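Local coordinates for beta-1,4-mannanase (Cryptopygus antarcticus, PDB 4OOU), which hydrolyses internal beta-1,4-mannosidic linkages in mannans, galactomannans and glucomannans, releasing mainly short manno-oligosaccharides, at residues 143-146 with 151-154. Numbering follows the deposited sequence.
Sequences QNLF and KLNS
Leu-145 and Leu-152 bring the two backbones together, their CA atoms 4.9 Å apart, where the short helix 140-145 gives way to the first turns of helix 149-167; no hydrogen bond joins the two segments. The evidence for an apolar contact is the meeting of the leucines: Leu-145 CG lies 4.3 Å from Leu-152 CD1. Leu-145 also sends CD1 to the backbone of the second helix, 3.7 Å from Lys-151 O, so one methyl touches that carbonyl oxygen. In return Leu-152, with CG anti to its backbone N (chi1 -173°), sets CD2 3.6 Å from Leu-145 O, and each leucine thus packs on side chain and main chain alike. Beyond this pair, Leu-152 continues onto Trp-224 and Ile-225 of helix 215-232. Lys-151 starts against Leu-145, its CB 4.2 Å from Leu-145 CD1, then runs fully extended beyond CG alongside Asn-144, both side chains pointing the same way. Its NZ stops 4.2 Å from Asn-144 OD1, too long for a hydrogen bond, so the amide and the ammonium are neighbours, not bonded to each other. Asp-148 OD1 accepts a hydrogen bond from Lys-151 N, which ties the start of helix 149-167 to Asp-148, itself a substrate-binding residue. The whole is a pair of consecutive helices joined by a short turn, after strand 126-133 of the TIM barrel of this glycosyl hydrolase family 5 enzyme, with a buried leucine pair beneath Asn-144 and Lys-151, two residues that bind substrate.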
loop_
_atom_site.group_PDB
_atom_site.type_symbol
_atom_site.label_atom_id
_atom_site.label_comp_id
_atom_site.label_asym_id
_atom_site.label_seq_id
_atom_site.Cartn_x
_atom_site.Cartn_y
_atom_site.Cartn_z
ATOM N N GLN A 143 -12.144 -10.617 -9.984
ATOM C CA GLN A 143 -12.176 -9.976 -11.291
ATOM C C GLN A 143 -13.537 -9.327 -11.535
ATOM O O GLN A 143 -13.604 -8.196 -12.003
ATOM C CB GLN A 143 -11.862 -10.973 -12.380
ATOM C CG GLN A 143 -10.410 -11.384 -12.384
ATOM C CD GLN A 143 -10.148 -12.586 -13.252
ATOM O OE1 GLN A 143 -10.908 -12.876 -14.148
ATOM N NE2 GLN A 143 -9.064 -13.304 -12.973
ATOM N N ASN A 144 -14.618 -10.014 -11.180
ATOM C CA ASN A 144 -15.949 -9.464 -11.415
ATOM C C ASN A 144 -16.312 -8.313 -10.482
ATOM O O ASN A 144 -17.257 -7.598 -10.750
ATOM C CB ASN A 144 -17.031 -10.555 -11.351
ATOM C CG ASN A 144 -16.905 -11.597 -12.478
ATOM O OD1 ASN A 144 -17.129 -12.787 -12.238
ATOM N ND2 ASN A 144 -16.545 -11.155 -13.703
ATOM N N LEU A 145 -15.566 -8.125 -9.396
ATOM C CA LEU A 145 -15.763 -6.937 -8.559
ATOM C C LEU A 145 -15.487 -5.642 -9.346
ATOM O O LEU A 145 -16.096 -4.609 -9.082
ATOM C CB LEU A 145 -14.894 -7.009 -7.299
ATOM C CG LEU A 145 -15.501 -7.591 -6.011
ATOM C CD1 LEU A 145 -16.604 -8.626 -6.224
ATOM C CD2 LEU A 145 -14.386 -8.168 -5.145
ATOM N N PHE A 146 -14.570 -5.710 -10.304
ATOM C CA PHE A 146 -14.301 -4.588 -11.209
ATOM C C PHE A 146 -15.432 -4.243 -12.166
ATOM O O PHE A 146 -15.521 -3.105 -12.598
ATOM C CB PHE A 146 -13.040 -4.848 -12.020
ATOM C CG PHE A 146 -11.811 -4.748 -11.207
ATOM C CD1 PHE A 146 -11.298 -5.852 -10.576
ATOM C CD2 PHE A 146 -11.226 -3.524 -10.983
ATOM C CE1 PHE A 146 -10.175 -5.749 -9.779
ATOM C CE2 PHE A 146 -10.097 -3.407 -10.195
ATOM C CZ PHE A 146 -9.566 -4.525 -9.594
ATOM N N LYS A 151 -22.153 -6.752 -7.055
ATOM C CA LYS A 151 -21.225 -7.679 -6.437
ATOM C C LYS A 151 -20.173 -6.925 -5.639
ATOM O O LYS A 151 -19.697 -7.410 -4.612
ATOM C CB LYS A 151 -20.576 -8.574 -7.503
ATOM C CG LYS A 151 -21.507 -9.607 -8.162
ATOM C CD LYS A 151 -20.804 -10.406 -9.264
ATOM C CE LYS A 151 -21.711 -11.478 -9.885
ATOM N NZ LYS A 151 -21.085 -12.250 -10.997
ATOM N N LEU A 152 -19.812 -5.730 -6.098
ATOM C CA LEU A 152 -18.863 -4.872 -5.358
ATOM C C LEU A 152 -19.438 -4.403 -4.049
ATOM O O LEU A 152 -18.748 -4.426 -3.006
ATOM C CB LEU A 152 -18.462 -3.645 -6.180
ATOM C CG LEU A 152 -17.345 -2.726 -5.638
ATOM C CD1 LEU A 152 -16.190 -3.465 -4.984
ATOM C CD2 LEU A 152 -16.805 -1.886 -6.777
ATOM N N ASN A 153 -20.702 -3.981 -4.104
ATOM C CA ASN A 153 -21.403 -3.615 -2.897
ATOM C C ASN A 153 -21.539 -4.787 -1.922
ATOM O O ASN A 153 -21.624 -4.564 -0.710
ATOM C CB ASN A 153 -22.786 -3.012 -3.190
ATOM C CG ASN A 153 -22.703 -1.580 -3.707
ATOM O OD1 ASN A 153 -22.156 -0.684 -3.046
ATOM N ND2 ASN A 153 -23.263 -1.357 -4.896
ATOM N N SER A 154 -21.559 -6.023 -2.415
ATOM C CA SER A 154 -21.637 -7.130 -1.484
ATOM C C SER A 154 -20.321 -7.159 -0.760
ATOM O O SER A 154 -20.287 -7.353 0.468
ATOM C CB SER A 154 -21.957 -8.468 -2.163
ATOM O OG SER A 154 -21.081 -8.734 -3.219
#